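Local coordinates for protein similar to metal-dependent hydrolase (Staphylococcus aureus subsp. aureus Mu50, PDB 3ESH) that probably hydrolyses a so far unidentified substrate as a metal-dependent enzyme of the metallo-beta-lactamase superfamily, at residues 108-113 / 150-155; 13-18 / 79-84; 139-144 / 155-160; 183-188 / 221-226. All coordinates share one frame; numbering follows the deposited sequence.

Interaction 1: residues 108-113 / 150-155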
loop_
_atom_site.group_PDB
_atom_site.type_symbol
_atom_site.label_atom_id
_atom_site.label_comp_id
_atom_site.label_asym_id
_atom_site.label_seq_id
_atom_site.Cartn_x
_atom_site.Cartn_y
_atom_site.Cartn_z
ATOM N N HIS A 108 17.652 -9.375 -14.035
ATOM C CA HIS A 108 17.952 -8.402 -12.994
ATOM C C HIS A 108 19.374 -7.873 -13.190
ATOM O O HIS A 108 20.133 -8.448 -13.939
ATOM C CB HIS A 108 17.736 -8.994 -11.592
ATOM C CG HIS A 108 18.612 -10.164 -11.272
ATOM N ND1 HIS A 108 18.680 -11.285 -12.070
ATOM C CD2 HIS A 108 19.396 -10.415 -10.198
ATOM C CE1 HIS A 108 19.463 -12.180 -11.503
ATOM N NE2 HIS A 108 19.912 -11.678 -10.362
HETATM N N MSE A 109 19.717 -6.771 -12.528
HETATM C CA MSE A 109 21.018 -6.112 -12.702
HETATM C C MSE A 109 22.154 -6.387 -11.709
HETATM O O MSE A 109 23.103 -5.609 -11.616
HETATM C CB MSE A 109 20.802 -4.600 -12.804
HETATM C CG MSE A 109 20.002 -4.167 -14.013
HETATM SE SE MSE A 109 20.903 -4.483 -15.744
HETATM C CE MSE A 109 22.441 -3.374 -15.356
ATOM N N HIS A 110 22.065 -7.496 -10.981
ATOM C CA HIS A 110 23.131 -7.854 -10.044
ATOM C C HIS A 110 24.427 -8.055 -10.862
ATOM O O HIS A 110 24.369 -8.335 -12.065
ATOM C CB HIS A 110 22.727 -9.115 -9.275
ATOM C CG HIS A 110 21.684 -8.865 -8.233
ATOM N ND1 HIS A 110 21.056 -9.882 -7.548
ATOM C CD2 HIS A 110 21.171 -7.713 -7.744
ATOM C CE1 HIS A 110 20.204 -9.364 -6.683
ATOM N NE2 HIS A 110 20.254 -8.051 -6.780
ATOM N N PHE A 111 25.586 -7.909 -10.224
ATOM C CA PHE A 111 26.851 -8.019 -10.946
ATOM C C PHE A 111 27.066 -9.353 -11.657
ATOM O O PHE A 111 27.602 -9.388 -12.764
ATOM C CB PHE A 111 28.037 -7.735 -10.014
ATOM C CG PHE A 111 28.490 -8.930 -9.227
ATOM C CD1 PHE A 111 27.914 -9.234 -8.000
ATOM C CD2 PHE A 111 29.492 -9.761 -9.722
ATOM C CE1 PHE A 111 28.332 -10.351 -7.272
ATOM C CE2 PHE A 111 29.921 -10.878 -9.011
ATOM C CZ PHE A 111 29.341 -11.176 -7.781
ATOM N N ASP A 112 26.650 -10.446 -11.029
ATOM C CA ASP A 112 26.818 -11.757 -11.636
ATOM C C ASP A 112 26.061 -11.869 -12.963
ATOM O O ASP A 112 26.273 -12.801 -13.725
ATOM C CB ASP A 112 26.379 -12.866 -10.655
ATOM C CG ASP A 112 25.041 -12.573 -9.978
ATOM O OD1 ASP A 112 24.878 -11.461 -9.425
ATOM O OD2 ASP A 112 24.146 -13.473 -9.980
ATOM N N HIS A 113 25.202 -10.900 -13.252
ATOM C CA HIS A 113 24.421 -10.913 -14.490
ATOM C C HIS A 113 24.702 -9.736 -15.431
ATOM O O HIS A 113 24.570 -9.871 -16.644
ATOM C CB HIS A 113 22.908 -10.912 -14.187
ATOM C CG HIS A 113 22.406 -12.166 -13.523
ATOM N ND1 HIS A 113 22.850 -12.590 -12.286
ATOM C CD2 HIS A 113 21.493 -13.079 -13.923
ATOM C CE1 HIS A 113 22.235 -13.713 -11.954
ATOM N NE2 HIS A 113 21.407 -14.032 -12.930
ATOM N N SER A 150 26.196 -3.648 -2.657
ATOM C CA SER A 150 27.185 -4.705 -2.847
ATOM C C SER A 150 27.107 -5.429 -4.205
ATOM O O SER A 150 28.102 -5.987 -4.650
ATOM C CB SER A 150 27.117 -5.711 -1.690
ATOM O OG SER A 150 25.856 -6.337 -1.631
ATOM N N THR A 151 25.951 -5.431 -4.866
ATOM C CA THR A 151 25.868 -6.072 -6.190
ATOM C C THR A 151 25.524 -5.127 -7.345
ATOM O O THR A 151 25.817 -5.427 -8.497
ATOM C CB THR A 151 24.891 -7.289 -6.225
ATOM O OG1 THR A 151 23.638 -6.941 -5.625
ATOM C CG2 THR A 151 25.498 -8.465 -5.491
ATOM N N TYR A 152 24.904 -3.991 -7.046
ATOM C CA TYR A 152 24.600 -3.004 -8.078
ATOM C C TYR A 152 25.794 -2.062 -8.094
ATOM O O TYR A 152 25.968 -1.281 -7.167
ATOM C CB TYR A 152 23.351 -2.212 -7.738
ATOM C CG TYR A 152 22.075 -3.021 -7.784
ATOM C CD1 TYR A 152 21.790 -3.833 -8.870
ATOM C CD2 TYR A 152 21.122 -2.917 -6.777
ATOM C CE1 TYR A 152 20.587 -4.520 -8.957
ATOM C CE2 TYR A 152 19.906 -3.594 -6.861
ATOM C CZ TYR A 152 19.649 -4.395 -7.949
ATOM O OH TYR A 152 18.469 -5.104 -8.029
ATOM N N TRP A 153 26.613 -2.147 -9.139
ATOM C CA TRP A 153 27.816 -1.327 -9.230
ATOM C C TRP A 153 27.765 -0.256 -10.295
ATOM O O TRP A 153 27.333 -0.530 -11.417
ATOM C CB TRP A 153 29.038 -2.201 -9.530
ATOM C CG TRP A 153 29.200 -3.430 -8.677
ATOM C CD1 TRP A 153 28.736 -3.624 -7.409
ATOM C CD2 TRP A 153 29.988 -4.578 -8.993
ATOM N NE1 TRP A 153 29.195 -4.812 -6.914
ATOM C CE2 TRP A 153 29.970 -5.421 -7.867
ATOM C CE3 TRP A 153 30.719 -4.974 -10.124
ATOM C CZ2 TRP A 153 30.654 -6.643 -7.832
ATOM C CZ3 TRP A 153 31.397 -6.184 -10.088
ATOM C CH2 TRP A 153 31.358 -7.003 -8.946
ATOM N N ASP A 154 28.217 0.951 -9.937
ATOM C CA ASP A 154 28.273 2.084 -10.868
ATOM C C ASP A 154 29.164 1.631 -12.011
ATOM O O ASP A 154 28.929 1.939 -13.181
ATOM C CB ASP A 154 28.933 3.303 -10.205
ATOM C CG ASP A 154 28.037 3.977 -9.188
ATOM O OD1 ASP A 154 28.557 4.709 -8.320
ATOM O OD2 ASP A 154 26.809 3.787 -9.268
ATOM N N LYS A 155 30.194 0.881 -11.636
ATOM C CA LYS A 155 31.165 0.354 -12.568
ATOM C C LYS A 155 30.528 -0.408 -13.735
ATOM O O LYS A 155 31.179 -0.656 -14.744
ATOM C CB LYS A 155 32.125 -0.550 -11.804
ATOM C CG LYS A 155 33.245 -1.118 -12.626
ATOM C CD LYS A 155 34.339 -1.685 -11.729
ATOM C CE LYS A 155 33.870 -2.881 -10.924
ATOM N NZ LYS A 155 35.020 -3.485 -10.206
HETATM O O HOH W 1 25.584 -4.710 -11.176
#
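Met109 O and Thr151 O are bridged by water 1, which lies 2.7 Å from Met109 O and 2.8 Å from Thr151 O. Trp153 N adds a weak bond to the same water. Residues 108-113 read HMHFDH, the HxHxDH signature of the metallo-beta-lactamase superfamily, and His110 faces a possible metal site that is vacant here. The loop 150-155 lies against this motif. Thr151 OG1 sits over one face of the His110 ring and is 3.3 Å from His110 CD2. Tyr152 CE1 reaches the edge of that ring, near its plane. The two rings are oblique, with planes at 53°. Tyr152 OH is hydrogen-bonded to Glu137. Phe111 makes the largest apolar contact. Its CB lies over the face of the Trp153 six-membered ring in a CH-pi contact, 3.4 Å from the ring centroid. The first torsion sets CG between the backbone N and the carbonyl carbon (chi1 84°), close to Trp153 CZ2 and CH2. The two rings are nearly parallel but slid apart and barely overlap. Thr151 CG2 meets the Phe111 ring at its edge, 3.6 Å from Phe111 CD1. The indole is tied back to its own loop: Trp153 NE1 donates in the ring plane to Ser150 O at 2.8 Å.

Interaction 2: residues 13-18 / 79-84; sequences GGNTKM and FGVDEE
Asn15 OD1 accepts from two successive amides, Asp82 N at 3.0 Å and, weakly, Glu83 N. Asn15 ND2 returns a weak bond to Asp82 OD2, with amide and carboxylate planes 18° apart. Lys17 N donates to Phe79 O at 2.7 Å, and Thr16 CA makes a CA-H...O contact with the same oxygen.

The charged pair is Lys17 NZ with Asp82 OD1, 2.7 Å apart. The lysine chain bends at chi3 and chi4, and NZ also donates to Gly80 O from above the carbonyl plane. Asp82 thus uses one oxygen for the lysine and the other for the asparagine.

Gly80 is the C-prime residue of a Schellman motif that ends helix 73-78. Its positive phi turns the chain against strand 15-19, which pairs with strand 43-47 through Thr16 and Met18. Gly80 CA packs on Lys17 CB at 3.8 Å.

The apolar contact is that of Met18 with Phe79. Selenomethionine Met18 makes a Met-aromatic contact, SE being oblique to the Phe79 ring and 5.2 Å from its centroid. Met18 CE comes to 3.6 Å from Phe79 CD1. Separately, Val81 CG1 is in van der Waals contact with Asn15 O, 3.4 Å away.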
loop_
_atom_site.group_PDB
_atom_site.type_symbol
_atom_site.label_atom_id
_atom_site.label_comp_id
_atom_site.label_asym_id
_atom_site.label_seq_id
_atom_site.Cartn_x
_atom_site.Cartn_y
_atom_site.Cartn_z
ATOM N N GLY A 13 29.898 -17.181 -19.985
ATOM C CA GLY A 13 30.182 -15.822 -19.575
ATOM C C GLY A 13 30.991 -15.771 -18.296
ATOM O O GLY A 13 31.091 -14.726 -17.651
ATOM N N GLY A 14 31.567 -16.911 -17.930
ATOM C CA GLY A 14 32.377 -16.984 -16.727
ATOM C C GLY A 14 31.703 -17.763 -15.617
ATOM O O GLY A 14 30.774 -18.532 -15.852
ATOM N N ASN A 15 32.174 -17.562 -14.395
ATOM C CA ASN A 15 31.615 -18.249 -13.242
ATOM C C ASN A 15 31.947 -17.506 -11.947
ATOM O O ASN A 15 32.811 -16.636 -11.915
ATOM C CB ASN A 15 32.181 -19.669 -13.141
ATOM C CG ASN A 15 33.603 -19.685 -12.594
ATOM O OD1 ASN A 15 34.543 -19.240 -13.264
ATOM N ND2 ASN A 15 33.765 -20.168 -11.363
ATOM N N THR A 16 31.252 -17.883 -10.879
ATOM C CA THR A 16 31.460 -17.298 -9.564
ATOM C C THR A 16 31.239 -18.379 -8.506
ATOM O O THR A 16 30.485 -19.317 -8.722
ATOM C CB THR A 16 30.467 -16.142 -9.291
ATOM O OG1 THR A 16 29.126 -16.655 -9.287
ATOM C CG2 THR A 16 30.601 -15.058 -10.345
ATOM N N LYS A 17 31.921 -18.255 -7.376
ATOM C CA LYS A 17 31.753 -19.204 -6.297
ATOM C C LYS A 17 31.166 -18.415 -5.132
ATOM O O LYS A 17 31.828 -17.541 -4.568
ATOM C CB LYS A 17 33.092 -19.856 -5.921
ATOM C CG LYS A 17 33.639 -20.810 -6.998
ATOM C CD LYS A 17 34.642 -21.843 -6.443
ATOM C CE LYS A 17 36.059 -21.309 -6.317
ATOM N NZ LYS A 17 36.681 -21.102 -7.664
HETATM N N MSE A 18 29.904 -18.707 -4.812
HETATM C CA MSE A 18 29.198 -18.034 -3.737
HETATM C C MSE A 18 28.999 -18.978 -2.567
HETATM O O MSE A 18 28.887 -20.179 -2.758
HETATM C CB MSE A 18 27.833 -17.548 -4.229
HETATM C CG MSE A 18 27.848 -16.579 -5.374
HETATM SE SE MSE A 18 28.895 -15.043 -4.965
HETATM C CE MSE A 18 30.272 -15.377 -6.236
ATOM N N PHE A 79 35.176 -13.560 -5.256
ATOM C CA PHE A 79 34.022 -14.177 -5.910
ATOM C C PHE A 79 34.301 -15.513 -6.592
ATOM O O PHE A 79 33.486 -16.000 -7.373
ATOM C CB PHE A 79 33.412 -13.206 -6.915
ATOM C CG PHE A 79 32.730 -12.037 -6.282
ATOM C CD1 PHE A 79 31.696 -12.229 -5.377
ATOM C CD2 PHE A 79 33.113 -10.736 -6.597
ATOM C CE1 PHE A 79 31.050 -11.143 -4.794
ATOM C CE2 PHE A 79 32.471 -9.644 -6.014
ATOM C CZ PHE A 79 31.437 -9.850 -5.112
ATOM N N GLY A 80 35.459 -16.090 -6.290
ATOM C CA GLY A 80 35.838 -17.377 -6.833
ATOM C C GLY A 80 35.750 -17.550 -8.332
ATOM O O GLY A 80 35.310 -18.593 -8.819
ATOM N N VAL A 81 36.171 -16.541 -9.074
ATOM C CA VAL A 81 36.144 -16.623 -10.521
ATOM C C VAL A 81 37.323 -17.479 -10.999
ATOM O O VAL A 81 38.478 -17.160 -10.724
ATOM C CB VAL A 81 36.266 -15.221 -11.136
ATOM C CG1 VAL A 81 35.890 -15.257 -12.596
ATOM C CG2 VAL A 81 35.399 -14.255 -10.372
ATOM N N ASP A 82 37.038 -18.567 -11.705
ATOM C CA ASP A 82 38.108 -19.421 -12.214
ATOM C C ASP A 82 38.558 -18.868 -13.551
ATOM O O ASP A 82 39.754 -18.743 -13.816
ATOM C CB ASP A 82 37.622 -20.859 -12.394
ATOM C CG ASP A 82 37.077 -21.442 -11.120
ATOM O OD1 ASP A 82 37.778 -21.383 -10.080
ATOM O OD2 ASP A 82 35.942 -21.962 -11.158
ATOM N N GLU A 83 37.577 -18.545 -14.388
ATOM C CA GLU A 83 37.823 -17.993 -15.710
ATOM C C GLU A 83 36.831 -16.862 -15.927
ATOM O O GLU A 83 35.729 -16.886 -15.391
ATOM C CB GLU A 83 37.616 -19.066 -16.791
ATOM C CG GLU A 83 36.168 -19.578 -16.888
ATOM C CD GLU A 83 35.953 -20.590 -18.012
ATOM O OE1 GLU A 83 36.106 -20.213 -19.194
ATOM O OE2 GLU A 83 35.628 -21.764 -17.716
ATOM N N GLU A 84 37.231 -15.862 -16.697
ATOM C CA GLU A 84 36.351 -14.748 -17.002
ATOM C C GLU A 84 35.552 -15.158 -18.230
ATOM O O GLU A 84 35.703 -16.273 -18.739
ATOM C CB GLU A 84 37.158 -13.482 -17.296
ATOM C CG GLU A 84 37.699 -12.779 -16.050
ATOM C CD GLU A 84 38.607 -11.600 -16.382
ATOM O OE1 GLU A 84 39.774 -11.825 -16.780
ATOM O OE2 GLU A 84 38.152 -10.446 -16.256
#

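Interaction 3: residues 139-144 / 155-160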
loop_
_atom_site.group_PDB
_atom_site.type_symbol
_atom_site.label_atom_id
_atom_site.label_comp_id
_atom_site.label_asym_id
_atom_site.label_seq_id
_atom_site.Cartn_x
_atom_site.Cartn_y
_atom_site.Cartn_z
ATOM N N HIS A 139 15.834 1.352 -11.693
ATOM C CA HIS A 139 15.843 2.451 -10.713
ATOM C C HIS A 139 16.718 2.123 -9.509
ATOM O O HIS A 139 17.463 2.972 -9.016
ATOM C CB HIS A 139 14.430 2.756 -10.208
ATOM C CG HIS A 139 13.561 3.462 -11.198
ATOM N ND1 HIS A 139 12.226 3.725 -10.964
ATOM C CD2 HIS A 139 13.837 3.980 -12.422
ATOM C CE1 HIS A 139 11.719 4.374 -11.997
ATOM N NE2 HIS A 139 12.675 4.540 -12.892
ATOM N N GLU A 140 16.624 0.891 -9.023
ATOM C CA GLU A 140 17.438 0.521 -7.881
ATOM C C GLU A 140 18.884 0.298 -8.325
ATOM O O GLU A 140 19.828 0.557 -7.580
ATOM C CB GLU A 140 16.882 -0.730 -7.184
ATOM C CG GLU A 140 17.792 -1.194 -6.050
ATOM C CD GLU A 140 17.154 -2.219 -5.124
ATOM O OE1 GLU A 140 16.253 -2.955 -5.570
ATOM O OE2 GLU A 140 17.578 -2.290 -3.947
ATOM N N PHE A 141 19.052 -0.184 -9.547
ATOM C CA PHE A 141 20.387 -0.425 -10.065
ATOM C C PHE A 141 21.235 0.858 -10.022
ATOM O O PHE A 141 22.418 0.813 -9.679
ATOM C CB PHE A 141 20.316 -0.943 -11.500
ATOM C CG PHE A 141 21.625 -0.885 -12.214
ATOM C CD1 PHE A 141 22.694 -1.664 -11.782
ATOM C CD2 PHE A 141 21.803 -0.027 -13.295
ATOM C CE1 PHE A 141 23.932 -1.591 -12.417
ATOM C CE2 PHE A 141 23.040 0.058 -13.940
ATOM C CZ PHE A 141 24.106 -0.724 -13.503
ATOM N N ILE A 142 20.629 1.993 -10.362
ATOM C CA ILE A 142 21.356 3.253 -10.357
ATOM C C ILE A 142 21.263 3.969 -9.023
ATOM O O ILE A 142 22.022 4.894 -8.769
ATOM C CB ILE A 142 20.873 4.221 -11.475
ATOM C CG1 ILE A 142 19.412 4.573 -11.274
ATOM C CG2 ILE A 142 21.090 3.588 -12.853
ATOM C CD1 ILE A 142 18.899 5.571 -12.292
ATOM N N ALA A 143 20.327 3.545 -8.179
ATOM C CA ALA A 143 20.154 4.132 -6.844
ATOM C C ALA A 143 20.021 2.999 -5.824
ATOM O O ALA A 143 18.972 2.822 -5.216
ATOM C CB ALA A 143 18.902 5.032 -6.806
ATOM N N PRO A 144 21.088 2.216 -5.638
ATOM C CA PRO A 144 21.058 1.104 -4.687
ATOM C C PRO A 144 21.147 1.544 -3.230
ATOM O O PRO A 144 21.757 2.566 -2.939
ATOM C CB PRO A 144 22.268 0.273 -5.109
ATOM C CG PRO A 144 23.257 1.364 -5.517
ATOM C CD PRO A 144 22.397 2.302 -6.317
ATOM N N LYS A 155 30.194 0.881 -11.636
ATOM C CA LYS A 155 31.165 0.354 -12.568
ATOM C C LYS A 155 30.528 -0.408 -13.735
ATOM O O LYS A 155 31.179 -0.656 -14.744
ATOM C CB LYS A 155 32.125 -0.550 -11.804
ATOM C CG LYS A 155 33.245 -1.118 -12.626
ATOM C CD LYS A 155 34.339 -1.685 -11.729
ATOM C CE LYS A 155 33.870 -2.881 -10.924
ATOM N NZ LYS A 155 35.020 -3.485 -10.206
ATOM N N ASN A 156 29.255 -0.764 -13.593
ATOM C CA ASN A 156 28.517 -1.512 -14.617
ATOM C C ASN A 156 27.599 -0.663 -15.493
ATOM O O ASN A 156 26.805 -1.202 -16.257
ATOM C CB ASN A 156 27.679 -2.628 -13.967
ATOM C CG ASN A 156 28.526 -3.791 -13.458
ATOM O OD1 ASN A 156 28.038 -4.634 -12.717
ATOM N ND2 ASN A 156 29.794 -3.839 -13.860
ATOM N N LYS A 157 27.702 0.658 -15.367
ATOM C CA LYS A 157 26.902 1.572 -16.177
ATOM C C LYS A 157 27.573 1.699 -17.554
ATOM O O LYS A 157 28.751 1.352 -17.696
ATOM C CB LYS A 157 26.846 2.947 -15.518
ATOM C CG LYS A 157 26.152 2.995 -14.168
ATOM C CD LYS A 157 25.670 4.405 -13.892
ATOM C CE LYS A 157 24.838 4.506 -12.622
ATOM N NZ LYS A 157 25.651 4.358 -11.395
ATOM N N GLY A 158 26.839 2.185 -18.559
ATOM C CA GLY A 158 27.448 2.338 -19.868
ATOM C C GLY A 158 26.578 2.570 -21.089
ATOM O O GLY A 158 25.352 2.516 -21.021
ATOM N N ASP A 159 27.257 2.823 -22.212
ATOM C CA ASP A 159 26.667 3.088 -23.534
ATOM C C ASP A 159 25.381 2.363 -23.853
ATOM O O ASP A 159 24.514 2.911 -24.527
ATOM C CB ASP A 159 27.664 2.736 -24.648
ATOM C CG ASP A 159 28.719 3.782 -24.836
ATOM O OD1 ASP A 159 29.349 4.180 -23.834
ATOM O OD2 ASP A 159 28.922 4.208 -25.992
ATOM N N TYR A 160 25.286 1.114 -23.406
ATOM C CA TYR A 160 24.101 0.315 -23.672
ATOM C C TYR A 160 22.879 1.073 -23.192
ATOM O O TYR A 160 21.816 0.981 -23.800
ATOM C CB TYR A 160 24.188 -1.054 -22.985
ATOM C CG TYR A 160 24.255 -1.018 -21.472
ATOM C CD1 TYR A 160 23.108 -0.870 -20.698
ATOM C CD2 TYR A 160 25.469 -1.134 -20.818
ATOM C CE1 TYR A 160 23.176 -0.841 -19.312
ATOM C CE2 TYR A 160 25.556 -1.102 -19.435
ATOM C CZ TYR A 160 24.408 -0.957 -18.689
ATOM O OH TYR A 160 24.503 -0.937 -17.320
HETATM O O HOH W 2 25.029 1.520 -10.025
#
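Phe141 points its ring from the last turn of its helix at Asn156 and Tyr160. The first torsion, with CG anti to the backbone N (chi1 165°), directs CG toward the loop 155-160. Phe141 CZ leads and lies 3.9 Å from Asn156 O, which it meets at the ring edge, near the ring plane. Asn156 CB packs beside the same end of the ring. The Asn156 side chain crosses the phenylalanine at about a right angle, yet its amide plane is only 14° from the ring plane. Tyr160 and Phe141 reach toward each other, tip to tip. Tyr160 OH lies 3.8 Å from Phe141 CE2. It also donates to Asn156 O, modelled at 2.5 Å, a length that is doubtful. Phe141 CZ, Tyr160 OH and Asn156 O are thus mutually close.

Lys157 follows a different course. Its chain is extended as far as CE and bends only at chi4. The Lys157 side chain crosses that of Ile142 at about a right angle, with Lys157 CE 3.9 Å from Ile142 CG2. The turn at chi4 places NZ 3.2 Å from water 2, which accepts from it. That water also lies 2.7 Å from Phe141 O, near the end of the helix. Lys157 NZ has its charged partner in Asp154.

Strands 130-134 and 164-167 are parallel neighbours at one side of a mixed sheet. Helix 135-142 and the following loop join them, and this contact packs the two parts of that beta-alpha-beta crossover together.

Interaction 4: residues 183-188 / 221-226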
loop_
_atom_site.group_PDB
_atom_site.type_symbol
_atom_site.label_atom_id
_atom_site.label_comp_id
_atom_site.label_asym_id
_atom_site.label_seq_id
_atom_site.Cartn_x
_atom_site.Cartn_y
_atom_site.Cartn_z
ATOM N N GLY A 183 9.652 -10.188 -9.135
ATOM C CA GLY A 183 10.008 -9.663 -7.839
ATOM C C GLY A 183 10.588 -10.802 -7.039
ATOM O O GLY A 183 10.905 -11.846 -7.597
ATOM N N GLY A 184 10.738 -10.619 -5.734
ATOM C CA GLY A 184 11.268 -11.698 -4.920
ATOM C C GLY A 184 12.755 -11.599 -4.704
ATOM O O GLY A 184 13.192 -10.986 -3.728
ATOM N N HIS A 185 13.537 -12.200 -5.593
ATOM C CA HIS A 185 14.993 -12.139 -5.471
ATOM C C HIS A 185 15.416 -10.686 -5.492
ATOM O O HIS A 185 16.334 -10.256 -4.796
ATOM C CB HIS A 185 15.653 -12.836 -6.659
ATOM C CG HIS A 185 17.145 -12.762 -6.648
ATOM N ND1 HIS A 185 17.926 -13.553 -5.835
ATOM C CD2 HIS A 185 18.003 -11.966 -7.333
ATOM C CE1 HIS A 185 19.197 -13.253 -6.021
ATOM N NE2 HIS A 185 19.273 -12.292 -6.924
ATOM N N SER A 186 14.716 -9.932 -6.319
ATOM C CA SER A 186 14.986 -8.519 -6.499
ATOM C C SER A 186 13.623 -7.854 -6.587
ATOM O O SER A 186 12.661 -8.494 -6.969
ATOM C CB SER A 186 15.738 -8.338 -7.816
ATOM O OG SER A 186 16.302 -7.069 -7.879
ATOM N N PHE A 187 13.519 -6.579 -6.245
ATOM C CA PHE A 187 12.214 -5.954 -6.349
ATOM C C PHE A 187 11.791 -5.912 -7.797
ATOM O O PHE A 187 10.602 -5.988 -8.104
ATOM C CB PHE A 187 12.201 -4.530 -5.817
ATOM C CG PHE A 187 10.833 -3.923 -5.814
ATOM C CD1 PHE A 187 9.922 -4.249 -4.811
ATOM C CD2 PHE A 187 10.420 -3.107 -6.858
ATOM C CE1 PHE A 187 8.620 -3.775 -4.853
ATOM C CE2 PHE A 187 9.123 -2.628 -6.912
ATOM C CZ PHE A 187 8.216 -2.963 -5.912
ATOM N N GLY A 188 12.761 -5.801 -8.694
ATOM C CA GLY A 188 12.444 -5.737 -10.106
ATOM C C GLY A 188 12.790 -6.995 -10.867
ATOM O O GLY A 188 12.781 -6.999 -12.098
ATOM N N ALA A 221 19.306 -16.512 0.418
ATOM C CA ALA A 221 19.224 -15.477 1.434
ATOM C C ALA A 221 19.394 -14.105 0.762
ATOM O O ALA A 221 19.125 -13.063 1.372
ATOM C CB ALA A 221 20.295 -15.680 2.464
ATOM N N TYR A 222 19.841 -14.119 -0.496
ATOM C CA TYR A 222 20.041 -12.892 -1.276
ATOM C C TYR A 222 18.709 -12.251 -1.620
ATOM O O TYR A 222 18.628 -11.034 -1.811
ATOM C CB TYR A 222 20.787 -13.189 -2.580
ATOM C CG TYR A 222 22.227 -13.613 -2.403
ATOM C CD1 TYR A 222 23.156 -12.767 -1.802
ATOM C CD2 TYR A 222 22.659 -14.867 -2.823
ATOM C CE1 TYR A 222 24.484 -13.161 -1.618
ATOM C CE2 TYR A 222 23.986 -15.274 -2.649
ATOM C CZ TYR A 222 24.888 -14.410 -2.042
ATOM O OH TYR A 222 26.187 -14.805 -1.857
ATOM N N ASP A 223 17.667 -13.075 -1.702
ATOM C CA ASP A 223 16.338 -12.588 -2.034
ATOM C C ASP A 223 15.930 -11.488 -1.067
ATOM O O ASP A 223 15.864 -11.712 0.136
ATOM C CB ASP A 223 15.331 -13.747 -1.991
ATOM C CG ASP A 223 15.510 -14.722 -3.147
ATOM O OD1 ASP A 223 16.660 -14.955 -3.557
ATOM O OD2 ASP A 223 14.509 -15.267 -3.644
ATOM N N ASP A 224 15.668 -10.296 -1.596
ATOM C CA ASP A 224 15.275 -9.181 -0.750
ATOM C C ASP A 224 13.859 -9.350 -0.217
ATOM O O ASP A 224 13.531 -8.844 0.854
ATOM C CB ASP A 224 15.426 -7.859 -1.502
ATOM C CG ASP A 224 16.881 -7.534 -1.822
ATOM O OD1 ASP A 224 17.786 -8.068 -1.134
ATOM O OD2 ASP A 224 17.136 -6.740 -2.759
ATOM N N TYR A 225 13.022 -10.069 -0.959
ATOM C CA TYR A 225 11.638 -10.318 -0.541
ATOM C C TYR A 225 11.297 -11.802 -0.690
ATOM O O TYR A 225 10.503 -12.195 -1.547
ATOM C CB TYR A 225 10.672 -9.464 -1.359
ATOM C CG TYR A 225 11.015 -7.990 -1.314
ATOM C CD1 TYR A 225 11.922 -7.439 -2.218
ATOM C CD2 TYR A 225 10.483 -7.162 -0.325
ATOM C CE1 TYR A 225 12.297 -6.106 -2.147
ATOM C CE2 TYR A 225 10.844 -5.830 -0.241
ATOM C CZ TYR A 225 11.762 -5.301 -1.161
ATOM O OH TYR A 225 12.141 -3.967 -1.073
ATOM N N PRO A 226 11.913 -12.650 0.151
ATOM C CA PRO A 226 11.677 -14.099 0.117
ATOM C C PRO A 226 10.206 -14.521 0.102
ATOM O O PRO A 226 9.871 -15.521 -0.523
ATOM C CB PRO A 226 12.428 -14.604 1.359
ATOM C CG PRO A 226 12.500 -13.383 2.247
ATOM C CD PRO A 226 12.806 -12.292 1.264
HETATM O O HOH W 3 15.194 -5.301 -4.307
#
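Gly184 and His185 run beside residues 223-225, with Gly184 O accepting from Tyr225 N at 2.9 Å and His185 O from Asp224 N at 3.3 Å. The backbone angles of Gly184 call for glycine.

The main side-chain contact is His185 with Asp223. His185 ND1 donates to Asp223 OD1 at 3.0 Å, nearly in the ring plane but from above the carboxylate plane. Ring and carboxylate stand 87° apart. Tyr222 CB packs against His185 CE1, 3.8 Å away. At the other end Phe187 turns its edge to the face of Tyr225 in an offset edge-to-face pair, centroids 5.9 Å apart. Water 3 accepts from Phe187 N and lies 2.9 Å from Asp224 OD2. Asp224 also forms a salt bridge with Arg147.

Asp223 is itself held, OD1 by Thr220 and OD2 by Ser229, which probably limits the rotation of the imidazole. With ND1 engaged, NE2 is the nitrogen directed toward His110. This is consistent with Asp223 acting as a second-shell residue for a possible metal site of His110, His185 and Asp206, vacant here.

From the N terminus, interaction 2 comes first: strand 15-19 meets the loop after helix 73-78 and closes a long excursion through strands 43-47, 51-54 and 59-61. Interaction 1 opens only after that. It and interaction 3 cross, their segments alternating along the chain, and they share Lys155. Together they fold the loop 150-160 back on both the histidine motif and helix 135-142. Interaction 4 follows in series and joins the loop before strand 190-196 to the start of helix 226-242 in the second half. Interactions 1 and 4 meet where His110 approaches His185, and interactions 1 and 2 where Phe111 packs on Phe79.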